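Local coordinates for Lin2111 protein (Listeria innocua, PDB 3EDP) that probably acts as a DNA-binding transcription regulator of the GntR family, although its specific role is unknown, at residues L56-E59 / V64-N67; F112-E115 / K120-E123; A114-M119 / I219-E224; S127-Q132 / I191-L196; D141-P146 / I161-L166. All coordinates share one frame; numbering follows the deposited sequence.

Interaction 1 of 5, residues L56-E59 / V64-N67; sequences LLVE and VRKN
The last turn of helix 47-59 and strand 63-66 approach most closely at V58 and V64, whose CA atoms lie 5.6 Å apart across a short connecting turn. V58 carries the helix side of the contact: its CB points at the strand, and with CG1 anti to the backbone N (chi1 166°) the other methyl, CG2, is the one presented to it. That methyl reaches V64 from the backbone side, CG2 of V58 lying 4.3 Å from CA of V64, while the V64 side chain itself turns away and packs on Y72 of strand 70-73. The two segments lie in the GntR domain, a winged helix-turn-helix in which 47-59 follows helix 36-42 as the second helix of the motif and strands 63-66 and 70-73 form the wing; by family resemblance these are the elements expected to face DNA. R65 leaves the strand alongside the contact, and its nearly straight chain (chi2 -173°, chi3 164°) carries NH1 to 4.3 Å from CG2 of V58, the guanidinium plane oblique to the methyl. This is a loose van der Waals touch; the guanidinium nitrogens have their polar partners elsewhere. NE forms a salt bridge with E36, NH1 another with D55, and NH2 bonds to the carbonyl of R51.

Interaction 2 of 5, residues F112-E115 / K120-E123; sequences FYAE and KENE
A114, on the face of helix 110-117 turned to the following turn, sets its single methyl against the backbone of E121: CB of A114 is 3.6 Å from CA of E121 and equally near E121 N. The carbonyl carbon of K120 closes on the same methyl at 3.9 Å from A114 CB, and CB of E121 stands beside it. CG of E121 lies between the backbone N and the carbonyl carbon (chi1 48°) and the chain bends again at chi2 (-74°); its OE1 forms a salt bridge with K111. Behind this first shell, K120 to E123 is a type I beta turn, closed by a backbone bond from E123 N to K120 O of 2.9 Å. E123 fastens it a second time: its OE2 takes the N-H of K120 at 2.8 Å, from above the carboxylate plane and 44° out of it. Backbone hydrogen bonds between E121 and G110 and between E123 and A109 tie the turn to the beginning of the helix and the residue before it. The contact between helix and turn is itself apolar and undirected, methyl against main chain, so the position of the turn rests on the polar bonds within it and to residues 109-111.

Interaction 3 of 5, residues A114-M119 / I219-E224; sequences AEIFGM and IQYHYE
I219 drives the tip of its side chain between I116 and F117 at the C-terminal end of helix 110-117, and this apolar wedge is most of the contact. Its CD1 lies 3.5 Å from CG2 of I116, a tight pair, and 3.4 Å from CE2 of F117. CG1 of I219 adds a second touch on the far end of the F117 ring, 3.5 Å from CZ, with the ring oblique to the aliphatic chain. In I219, CG1 stands anti to the carbonyl carbon (chi1 -62°), and the extended second torsion carries CD1 on to the helix. A looser contact joins CD1 of I116 to OH of Y221 at 4.2 Å, the two side chains coming from opposite directions.

Hydrogen bonds hold each segment rather than cross between them. M119 N bonds to A114 O over 2.8 Å, and a weak bond runs from G118 N to E115 O; with positive phi at G118 this is the pattern of a Schellman motif. On the strand, NE2 of H222 gives a 2.7 Å bond to OE2 of E224, in the imidazole plane and on the anti side of the carboxylate, and ND1 bonds to D141, so both ring nitrogens are engaged.

Strand 215-225 runs in the UTRA sheet between 137-146 and 201-211. Helix 110-117 lies on the sheet face that carries I219 and Y221, with Y113 also resting on both, while F117 reaches across to P146 of the adjoining strand.

Interaction 4 of 5, residues S127-Q132 / I191-L196; sequences SIKFVQ and IKNMHL
N193, near the end of helix 188-194, lays its side chain over V131 of strand 124-134 and brings its amide beside the chain of K129. Its CB points at the strand, and with CG anti to the carbonyl carbon (chi1 -77°) the amide is turned to both residues. CB of N193 is 3.9 Å from CG2 of V131, and ND2 follows at 4.0 Å from the same methyl, so one branch of the valine takes both the aliphatic and the amide part. The other methyl, CG1, is 4.2 Å from the backbone O of N193. K129 passes N193 at about a right angle. The extended first two torsions of the lysine bring its CD to 4.1 Å from OD1 of N193, a van der Waals contact; the bends at chi3 (-41°) and chi4 then turn NZ to a salt bridge with E189 in the same helix as N193.

The end of K192 also comes near, its NZ 6.5 Å from NZ of K129. E189 makes a weak, long pair with K192 and a salt bridge with R142, and its carboxylate probably offsets the gathered positive charge. H195 takes positive phi, and weak bonds run from the backbone N of H195 and of L196 back to I191 O. Selenomethionine M194 turns to Y223 on another strand.

Helix 188-194 thus lies on one face of the antiparallel sheet, an alpha-on-beta layer of the UTRA domain, which in GntR-family regulators is generally the effector-binding part.

Interaction 5 of 5, residues D141-P146 / I161-L166; sequences DRLILP and INIIEL
L143 and L166 slant across one another, meeting methyl to methyl: CD2 of L143 is 3.7 Å from CD2 of L166. Each points its CB at the other segment, and with CG anti to the backbone N (chi1 175°) L166 extends CD2 to the strand leucines. The same CD2 of L143 also meets CG2 of I163, 4.3 Å away, so this branch lies against two residues of the helix, three positions apart and on one side of it. L145, two residues along the strand and hence on the same sheet face, reaches the same methyl of L166, its CD1 4.3 Å from CD2 of L166, so the one methyl meets both strand leucines. Residue N162 is the N-cap, and the first turn of helix 163-167 is set by the bond from L166 N to N162 O. F130 and Q220 of adjacent strands complete the surface around L143. From its outer side I164 packs on L177, and E165 on F175, of the second subunit. All contact between the two segments is made by branched aliphatic side chains without a polar bond; the short helix is therefore seated on the sheet by dispersion and burial of apolar surface, while I164 and E165 meet the second subunit.

Interactions 3, 4 and 5 share one antiparallel sheet, on neighbouring strands 124-134, 137-146 and 215-225. Interactions 3 and 4 put helices on one face and interaction 5 on the other; the centres of 3 and 5 are about 11 Å apart, those of 4 and 5 about 15 Å. Y221 N of interaction 3 bonds to R142 O of interaction 5 at 2.8 Å. Interaction 2 shares A114 and E115 with interaction 3, and its Y113 hydroxyl holds a glycerol, probably from crystallisation. Interaction 1 stands apart in the GntR-type, probably DNA-binding, domain, about 18 Å from interaction 2 between centres, yet K66, poorly ordered, touches the 120-123 turn where the two domains meet.

Interaction 1 of 5, residues L56-E59 / V64-N67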
# COMPACT_ATOMS: atom_id res chain seq x y z
N LEU A 56 36.53 -15.60 -9.14
CA LEU A 56 37.03 -14.32 -9.62
C LEU A 56 35.87 -13.41 -10.06
O LEU A 56 35.86 -12.22 -9.76
CB LEU A 56 37.99 -14.55 -10.79
CG LEU A 56 39.03 -13.49 -11.13
CD1 LEU A 56 39.88 -13.97 -12.30
CD2 LEU A 56 38.37 -12.17 -11.47
N LEU A 57 34.91 -13.98 -10.78
CA LEU A 57 33.75 -13.21 -11.23
C LEU A 57 32.88 -12.78 -10.06
O LEU A 57 32.38 -11.65 -10.03
CB LEU A 57 32.94 -14.01 -12.25
CG LEU A 57 33.77 -14.36 -13.50
CD1 LEU A 57 33.01 -15.34 -14.38
CD2 LEU A 57 34.12 -13.10 -14.26
N VAL A 58 32.71 -13.67 -9.09
CA VAL A 58 31.94 -13.35 -7.89
C VAL A 58 32.60 -12.20 -7.11
O VAL A 58 31.93 -11.26 -6.68
CB VAL A 58 31.78 -14.57 -6.98
CG1 VAL A 58 31.27 -14.15 -5.57
CG2 VAL A 58 30.83 -15.58 -7.61
N GLU A 59 33.92 -12.29 -6.96
CA GLU A 59 34.69 -11.28 -6.25
C GLU A 59 34.57 -9.93 -6.93
O GLU A 59 34.51 -8.89 -6.27
CB GLU A 59 36.16 -11.70 -6.17
CG GLU A 59 37.09 -10.64 -5.61
CD GLU A 59 38.55 -11.06 -5.67
OE1 GLU A 59 38.83 -12.22 -6.05
OE2 GLU A 59 39.42 -10.23 -5.33
N VAL A 64 26.81 -14.33 -9.30
CA VAL A 64 26.56 -14.84 -7.96
C VAL A 64 26.14 -16.30 -8.08
O VAL A 64 25.48 -16.70 -9.04
CB VAL A 64 25.47 -14.01 -7.24
CG1 VAL A 64 24.21 -13.92 -8.10
CG2 VAL A 64 25.16 -14.59 -5.87
N ARG A 65 26.55 -17.11 -7.11
CA ARG A 65 26.18 -18.51 -7.10
C ARG A 65 24.85 -18.71 -6.39
O ARG A 65 24.55 -18.03 -5.41
CB ARG A 65 27.24 -19.35 -6.38
CG ARG A 65 28.59 -19.45 -7.10
CD ARG A 65 29.48 -20.46 -6.37
NE ARG A 65 30.61 -20.90 -7.18
CZ ARG A 65 31.84 -20.42 -7.06
NH1 ARG A 65 32.11 -19.46 -6.17
NH2 ARG A 65 32.81 -20.89 -7.84
N LYS A 66 24.05 -19.65 -6.88
CA LYS A 66 22.94 -20.15 -6.07
C LYS A 66 23.39 -21.48 -5.49
O LYS A 66 23.54 -22.46 -6.21
CB LYS A 66 21.67 -20.33 -6.90
CG LYS A 66 20.40 -20.38 -6.05
CD LYS A 66 20.60 -21.22 -4.79
CE LYS A 66 19.59 -20.90 -3.70
NZ LYS A 66 18.28 -21.57 -3.93
N ASN A 67 23.60 -21.49 -4.18
CA ASN A 67 24.03 -22.69 -3.47
C ASN A 67 23.74 -23.98 -4.24
O ASN A 67 22.64 -24.53 -4.17
CB ASN A 67 23.38 -22.75 -2.09
CG ASN A 67 24.06 -23.73 -1.16
OD1 ASN A 67 24.88 -24.54 -1.58
ND2 ASN A 67 23.73 -23.65 0.13

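Interaction 2 of 5, residues F112-E115 / K120-E123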
# COMPACT_ATOMS: atom_id res chain seq x y z
N PHE A 112 17.42 -12.82 8.53
CA PHE A 112 16.33 -11.88 8.76
C PHE A 112 15.26 -11.94 7.67
O PHE A 112 14.07 -12.01 7.98
CB PHE A 112 16.87 -10.46 8.91
CG PHE A 112 15.80 -9.43 9.13
CD1 PHE A 112 15.12 -9.37 10.34
CD2 PHE A 112 15.46 -8.53 8.13
CE1 PHE A 112 14.12 -8.44 10.55
CE2 PHE A 112 14.47 -7.59 8.34
CZ PHE A 112 13.80 -7.54 9.55
N TYR A 113 15.67 -11.91 6.41
CA TYR A 113 14.72 -11.96 5.30
C TYR A 113 14.16 -13.36 5.07
O TYR A 113 13.00 -13.52 4.72
CB TYR A 113 15.34 -11.43 4.00
CG TYR A 113 15.62 -9.94 4.04
CD1 TYR A 113 14.65 -9.05 4.48
CD2 TYR A 113 16.83 -9.44 3.62
CE1 TYR A 113 14.91 -7.69 4.51
CE2 TYR A 113 17.10 -8.09 3.65
CZ TYR A 113 16.13 -7.21 4.09
OH TYR A 113 16.40 -5.86 4.12
N ALA A 114 15.00 -14.38 5.25
CA ALA A 114 14.57 -15.77 5.11
C ALA A 114 13.40 -16.05 6.03
O ALA A 114 12.46 -16.76 5.67
CB ALA A 114 15.72 -16.72 5.40
N GLU A 115 13.46 -15.50 7.24
CA GLU A 115 12.41 -15.70 8.23
C GLU A 115 11.12 -14.98 7.84
O GLU A 115 10.02 -15.51 8.03
CB GLU A 115 12.90 -15.25 9.61
CG GLU A 115 11.79 -14.98 10.61
CD GLU A 115 11.29 -13.55 10.55
OE1 GLU A 115 12.11 -12.64 10.32
OE2 GLU A 115 10.07 -13.34 10.75
N LYS A 120 14.74 -20.12 2.42
CA LYS A 120 16.06 -20.55 2.89
C LYS A 120 17.06 -19.40 2.87
O LYS A 120 17.14 -18.65 1.90
CB LYS A 120 16.58 -21.73 2.06
CG LYS A 120 15.68 -22.95 2.10
CD LYS A 120 15.28 -23.28 3.54
CE LYS A 120 14.51 -24.60 3.62
NZ LYS A 120 15.36 -25.77 3.26
N GLU A 121 17.82 -19.28 3.96
CA GLU A 121 18.75 -18.17 4.16
C GLU A 121 19.76 -17.98 3.01
O GLU A 121 20.25 -16.88 2.79
CB GLU A 121 19.49 -18.33 5.49
CG GLU A 121 20.06 -19.72 5.74
CD GLU A 121 18.99 -20.75 6.08
OE1 GLU A 121 17.88 -20.35 6.47
OE2 GLU A 121 19.27 -21.97 5.96
N ASN A 122 20.04 -19.06 2.29
CA ASN A 122 21.02 -19.04 1.21
C ASN A 122 20.40 -18.81 -0.16
O ASN A 122 21.10 -18.70 -1.16
CB ASN A 122 21.82 -20.35 1.20
CG ASN A 122 20.92 -21.57 1.11
OD1 ASN A 122 20.08 -21.80 1.98
ND2 ASN A 122 21.10 -22.36 0.05
N GLU A 123 19.07 -18.75 -0.21
CA GLU A 123 18.38 -18.46 -1.46
C GLU A 123 18.48 -16.97 -1.77
O GLU A 123 18.71 -16.16 -0.88
CB GLU A 123 16.93 -18.94 -1.39
CG GLU A 123 16.82 -20.47 -1.32
CD GLU A 123 15.40 -20.95 -1.15
OE1 GLU A 123 15.03 -21.94 -1.81
OE2 GLU A 123 14.64 -20.35 -0.35

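Interaction 3 of 5, residues A114-M119 / I219-E224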
# COMPACT_ATOMS: atom_id res chain seq x y z
N ALA A 114 15.00 -14.38 5.25
CA ALA A 114 14.57 -15.77 5.11
C ALA A 114 13.40 -16.05 6.03
O ALA A 114 12.46 -16.76 5.67
CB ALA A 114 15.72 -16.72 5.40
N GLU A 115 13.46 -15.50 7.24
CA GLU A 115 12.41 -15.70 8.23
C GLU A 115 11.12 -14.98 7.84
O GLU A 115 10.02 -15.51 8.03
CB GLU A 115 12.90 -15.25 9.61
CG GLU A 115 11.79 -14.98 10.61
CD GLU A 115 11.29 -13.55 10.55
OE1 GLU A 115 12.11 -12.64 10.32
OE2 GLU A 115 10.07 -13.34 10.75
N ILE A 116 11.25 -13.77 7.28
CA ILE A 116 10.09 -13.02 6.81
C ILE A 116 9.40 -13.68 5.61
O ILE A 116 8.18 -13.80 5.58
CB ILE A 116 10.46 -11.58 6.45
CG1 ILE A 116 10.82 -10.79 7.71
CG2 ILE A 116 9.30 -10.91 5.71
CD1 ILE A 116 11.48 -9.45 7.43
N PHE A 117 10.19 -14.09 4.63
CA PHE A 117 9.64 -14.71 3.43
C PHE A 117 9.33 -16.18 3.66
O PHE A 117 8.66 -16.82 2.85
CB PHE A 117 10.62 -14.58 2.25
CG PHE A 117 10.68 -13.20 1.67
CD1 PHE A 117 9.62 -12.70 0.93
CD2 PHE A 117 11.80 -12.40 1.85
CE1 PHE A 117 9.67 -11.42 0.39
CE2 PHE A 117 11.85 -11.13 1.32
CZ PHE A 117 10.79 -10.63 0.59
N GLY A 118 9.81 -16.72 4.77
CA GLY A 118 9.72 -18.14 5.01
C GLY A 118 10.46 -18.91 3.93
O GLY A 118 9.93 -19.86 3.36
N MSE A 119 11.69 -18.48 3.65
CA MSE A 119 12.53 -19.12 2.64
C MSE A 119 13.88 -19.54 3.24
O MSE A 119 14.12 -19.34 4.43
CB MSE A 119 12.75 -18.19 1.44
CG MSE A 119 13.60 -16.96 1.75
SE MSE A 119 13.58 -15.60 0.33
CE MSE A 119 14.47 -16.60 -1.07
N ILE A 219 9.15 -7.02 0.05
CA ILE A 219 9.29 -6.13 1.19
C ILE A 219 9.81 -4.79 0.73
O ILE A 219 10.71 -4.72 -0.12
CB ILE A 219 10.31 -6.68 2.21
CG1 ILE A 219 9.85 -8.02 2.76
CG2 ILE A 219 10.50 -5.68 3.34
CD1 ILE A 219 10.92 -8.74 3.55
N GLN A 220 9.26 -3.72 1.30
CA GLN A 220 9.74 -2.37 1.04
C GLN A 220 9.95 -1.60 2.34
O GLN A 220 9.15 -1.69 3.26
CB GLN A 220 8.75 -1.61 0.18
CG GLN A 220 9.17 -0.18 -0.17
CD GLN A 220 8.19 0.47 -1.14
OE1 GLN A 220 7.05 0.02 -1.26
NE2 GLN A 220 8.63 1.50 -1.84
N TYR A 221 11.06 -0.87 2.41
CA TYR A 221 11.31 0.03 3.53
C TYR A 221 11.42 1.42 2.94
O TYR A 221 12.19 1.64 2.01
CB TYR A 221 12.60 -0.33 4.27
CG TYR A 221 12.60 -1.72 4.84
CD1 TYR A 221 11.81 -2.04 5.94
CD2 TYR A 221 13.40 -2.72 4.29
CE1 TYR A 221 11.81 -3.33 6.47
CE2 TYR A 221 13.41 -3.99 4.81
CZ TYR A 221 12.62 -4.29 5.90
OH TYR A 221 12.62 -5.56 6.43
N HIS A 222 10.63 2.35 3.46
CA HIS A 222 10.64 3.72 2.99
C HIS A 222 10.99 4.63 4.16
O HIS A 222 10.45 4.48 5.26
CB HIS A 222 9.27 4.08 2.40
CG HIS A 222 9.11 5.53 2.09
ND1 HIS A 222 9.64 6.12 0.96
CD2 HIS A 222 8.47 6.52 2.76
CE1 HIS A 222 9.34 7.40 0.95
NE2 HIS A 222 8.63 7.68 2.03
N TYR A 223 11.91 5.56 3.93
CA TYR A 223 12.40 6.43 5.00
C TYR A 223 12.16 7.89 4.66
O TYR A 223 12.42 8.31 3.52
CB TYR A 223 13.90 6.23 5.22
CG TYR A 223 14.31 4.83 5.61
CD1 TYR A 223 14.44 4.46 6.94
CD2 TYR A 223 14.57 3.87 4.63
CE1 TYR A 223 14.82 3.18 7.29
CE2 TYR A 223 14.95 2.59 4.97
CZ TYR A 223 15.07 2.25 6.30
OH TYR A 223 15.45 0.98 6.66
N GLU A 224 11.70 8.66 5.64
CA GLU A 224 11.50 10.10 5.47
C GLU A 224 11.97 10.84 6.70
O GLU A 224 11.81 10.37 7.83
CB GLU A 224 10.03 10.44 5.26
CG GLU A 224 9.44 9.99 3.95
CD GLU A 224 7.95 10.34 3.82
OE1 GLU A 224 7.42 11.08 4.68
OE2 GLU A 224 7.32 9.88 2.85

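Interaction 4 of 5, residues S127-Q132 / I191-L196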
# COMPACT_ATOMS: atom_id res chain seq x y z
N SER A 127 17.95 -6.84 -4.41
CA SER A 127 17.94 -5.71 -3.50
C SER A 127 18.04 -4.46 -4.34
O SER A 127 18.98 -4.29 -5.12
CB SER A 127 19.12 -5.79 -2.54
OG SER A 127 19.11 -4.69 -1.65
N ILE A 128 17.04 -3.59 -4.21
CA ILE A 128 17.02 -2.35 -4.96
C ILE A 128 16.98 -1.19 -3.99
O ILE A 128 16.23 -1.20 -3.02
CB ILE A 128 15.78 -2.28 -5.89
CG1 ILE A 128 15.84 -3.40 -6.92
CG2 ILE A 128 15.71 -0.93 -6.58
CD1 ILE A 128 14.54 -3.61 -7.68
N LYS A 129 17.82 -0.20 -4.24
CA LYS A 129 17.81 1.00 -3.43
C LYS A 129 17.63 2.21 -4.33
O LYS A 129 18.34 2.36 -5.33
CB LYS A 129 19.11 1.13 -2.64
CG LYS A 129 19.09 2.22 -1.57
CD LYS A 129 20.44 2.35 -0.89
CE LYS A 129 21.07 0.99 -0.62
NZ LYS A 129 20.18 0.07 0.15
N PHE A 130 16.66 3.06 -4.01
CA PHE A 130 16.50 4.32 -4.73
C PHE A 130 16.14 5.51 -3.85
O PHE A 130 15.68 5.37 -2.72
CB PHE A 130 15.51 4.19 -5.90
CG PHE A 130 14.09 3.93 -5.48
CD1 PHE A 130 13.24 4.98 -5.16
CD2 PHE A 130 13.58 2.64 -5.46
CE1 PHE A 130 11.93 4.74 -4.79
CE2 PHE A 130 12.27 2.39 -5.10
CZ PHE A 130 11.44 3.45 -4.76
N VAL A 131 16.39 6.70 -4.39
CA VAL A 131 16.25 7.95 -3.65
C VAL A 131 15.38 8.88 -4.48
O VAL A 131 15.36 8.80 -5.71
CB VAL A 131 17.64 8.59 -3.40
CG1 VAL A 131 17.51 10.10 -3.22
CG2 VAL A 131 18.32 7.96 -2.19
N GLN A 132 14.66 9.75 -3.80
CA GLN A 132 13.69 10.61 -4.46
C GLN A 132 13.66 11.94 -3.73
O GLN A 132 13.56 11.98 -2.51
CB GLN A 132 12.33 9.94 -4.38
CG GLN A 132 11.28 10.47 -5.31
CD GLN A 132 10.00 9.66 -5.21
OE1 GLN A 132 9.93 8.67 -4.48
NE2 GLN A 132 8.97 10.08 -5.94
N ILE A 191 22.07 9.01 6.62
CA ILE A 191 23.08 10.06 6.59
C ILE A 191 23.49 10.35 5.15
O ILE A 191 23.32 11.46 4.65
CB ILE A 191 24.33 9.66 7.39
CG1 ILE A 191 23.98 9.39 8.85
CG2 ILE A 191 25.40 10.75 7.30
CD1 ILE A 191 23.27 10.53 9.51
N LYS A 192 24.01 9.32 4.48
CA LYS A 192 24.58 9.49 3.15
C LYS A 192 23.54 9.82 2.09
O LYS A 192 23.75 10.69 1.25
CB LYS A 192 25.38 8.25 2.74
CG LYS A 192 24.55 6.98 2.65
CD LYS A 192 25.42 5.76 2.38
CE LYS A 192 24.59 4.49 2.31
NZ LYS A 192 25.42 3.26 2.19
N ASN A 193 22.40 9.13 2.13
CA ASN A 193 21.44 9.21 1.04
C ASN A 193 20.39 10.31 1.18
O ASN A 193 19.84 10.77 0.18
CB ASN A 193 20.77 7.86 0.83
CG ASN A 193 21.67 6.89 0.09
OD1 ASN A 193 22.02 5.82 0.60
ND2 ASN A 193 22.06 7.25 -1.13
N MSE A 194 20.12 10.72 2.41
CA MSE A 194 19.06 11.69 2.67
C MSE A 194 19.64 12.97 3.26
O MSE A 194 18.91 13.91 3.56
CB MSE A 194 18.02 11.11 3.63
CG MSE A 194 17.30 9.89 3.08
SE MSE A 194 16.32 8.94 4.47
CE MSE A 194 14.97 10.29 4.91
N HIS A 195 20.95 12.96 3.44
CA HIS A 195 21.67 14.14 3.92
C HIS A 195 21.14 14.58 5.28
O HIS A 195 20.72 15.72 5.47
CB HIS A 195 21.60 15.26 2.89
CG HIS A 195 22.17 14.87 1.56
ND1 HIS A 195 21.40 14.36 0.54
CD2 HIS A 195 23.45 14.90 1.10
CE1 HIS A 195 22.17 14.10 -0.50
NE2 HIS A 195 23.42 14.42 -0.19
N LEU A 196 21.16 13.64 6.22
CA LEU A 196 20.77 13.90 7.59
C LEU A 196 21.99 13.77 8.49
O LEU A 196 23.04 13.27 8.06
CB LEU A 196 19.68 12.91 8.03
CG LEU A 196 18.33 13.03 7.30
CD1 LEU A 196 17.31 12.05 7.88
CD2 LEU A 196 17.80 14.45 7.37

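Interaction 5 of 5, residues D141-P146 / I161-L166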
# COMPACT_ATOMS: atom_id res chain seq x y z
N ASP A 141 14.27 4.59 -0.46
CA ASP A 141 13.50 3.36 -0.51
C ASP A 141 14.40 2.16 -0.71
O ASP A 141 15.37 2.22 -1.47
CB ASP A 141 12.45 3.39 -1.63
CG ASP A 141 11.20 4.13 -1.22
OD1 ASP A 141 10.16 3.47 -1.03
OD2 ASP A 141 11.26 5.37 -1.07
N ARG A 142 14.09 1.08 -0.01
CA ARG A 142 14.76 -0.19 -0.25
C ARG A 142 13.70 -1.27 -0.48
O ARG A 142 12.75 -1.40 0.29
CB ARG A 142 15.69 -0.54 0.91
CG ARG A 142 15.97 -2.03 1.05
CD ARG A 142 17.45 -2.33 1.27
NE ARG A 142 18.16 -1.26 1.98
CZ ARG A 142 17.93 -0.91 3.24
NH1 ARG A 142 16.99 -1.52 3.95
NH2 ARG A 142 18.63 0.08 3.79
N LEU A 143 13.88 -2.00 -1.58
CA LEU A 143 12.98 -3.08 -1.98
C LEU A 143 13.73 -4.41 -2.00
O LEU A 143 14.87 -4.50 -2.46
CB LEU A 143 12.47 -2.84 -3.39
CG LEU A 143 11.21 -2.04 -3.68
CD1 LEU A 143 11.39 -0.58 -3.31
CD2 LEU A 143 10.85 -2.20 -5.15
N ILE A 144 13.06 -5.44 -1.51
CA ILE A 144 13.59 -6.79 -1.53
C ILE A 144 12.60 -7.71 -2.25
O ILE A 144 11.45 -7.82 -1.84
CB ILE A 144 13.84 -7.31 -0.10
CG1 ILE A 144 14.73 -6.34 0.68
CG2 ILE A 144 14.48 -8.71 -0.15
CD1 ILE A 144 16.17 -6.27 0.21
N LEU A 145 13.05 -8.34 -3.33
CA LEU A 145 12.22 -9.25 -4.13
C LEU A 145 12.95 -10.57 -4.32
O LEU A 145 13.98 -10.61 -4.97
CB LEU A 145 11.97 -8.65 -5.51
CG LEU A 145 11.34 -7.26 -5.65
CD1 LEU A 145 11.28 -6.85 -7.13
CD2 LEU A 145 9.97 -7.24 -5.05
N PRO A 146 12.41 -11.67 -3.77
CA PRO A 146 13.06 -12.97 -3.96
C PRO A 146 13.11 -13.39 -5.42
O PRO A 146 12.11 -13.26 -6.15
CB PRO A 146 12.17 -13.93 -3.15
CG PRO A 146 11.44 -13.05 -2.18
CD PRO A 146 11.22 -11.76 -2.91
N ILE A 161 8.72 3.12 -11.37
CA ILE A 161 7.78 4.23 -11.43
C ILE A 161 6.60 3.95 -10.49
O ILE A 161 6.17 4.81 -9.74
CB ILE A 161 7.24 4.42 -12.87
CG1 ILE A 161 8.39 4.76 -13.83
CG2 ILE A 161 6.16 5.50 -12.91
CD1 ILE A 161 9.26 5.92 -13.36
N ASN A 162 6.09 2.72 -10.55
CA ASN A 162 4.96 2.31 -9.74
C ASN A 162 5.28 1.00 -9.01
O ASN A 162 5.35 -0.07 -9.62
CB ASN A 162 3.72 2.13 -10.64
CG ASN A 162 2.44 1.82 -9.84
OD1 ASN A 162 1.33 1.87 -10.39
ND2 ASN A 162 2.59 1.50 -8.57
N ILE A 163 5.48 1.10 -7.70
CA ILE A 163 5.93 -0.04 -6.91
C ILE A 163 4.91 -1.18 -6.88
O ILE A 163 5.28 -2.35 -6.87
CB ILE A 163 6.28 0.38 -5.46
CG1 ILE A 163 7.27 1.54 -5.47
CG2 ILE A 163 6.86 -0.81 -4.69
CD1 ILE A 163 8.57 1.23 -6.22
N ILE A 164 3.63 -0.82 -6.85
CA ILE A 164 2.57 -1.83 -6.82
C ILE A 164 2.61 -2.61 -8.12
O ILE A 164 2.52 -3.84 -8.13
CB ILE A 164 1.18 -1.20 -6.64
CG1 ILE A 164 1.06 -0.56 -5.26
CG2 ILE A 164 0.10 -2.23 -6.81
CD1 ILE A 164 -0.28 0.08 -5.03
N GLU A 165 2.75 -1.89 -9.23
CA GLU A 165 2.88 -2.55 -10.51
C GLU A 165 4.07 -3.51 -10.50
O GLU A 165 3.96 -4.66 -10.92
CB GLU A 165 2.98 -1.54 -11.66
CG GLU A 165 3.20 -2.19 -13.01
CD GLU A 165 2.80 -1.28 -14.16
OE1 GLU A 165 2.78 -1.74 -15.32
OE2 GLU A 165 2.51 -0.09 -13.91
N LEU A 166 5.21 -3.04 -9.99
CA LEU A 166 6.42 -3.86 -9.97
C LEU A 166 6.22 -5.12 -9.11
O LEU A 166 6.57 -6.23 -9.51
CB LEU A 166 7.62 -3.06 -9.45
CG LEU A 166 8.92 -3.86 -9.26
CD1 LEU A 166 9.38 -4.41 -10.59
CD2 LEU A 166 10.03 -3.02 -8.63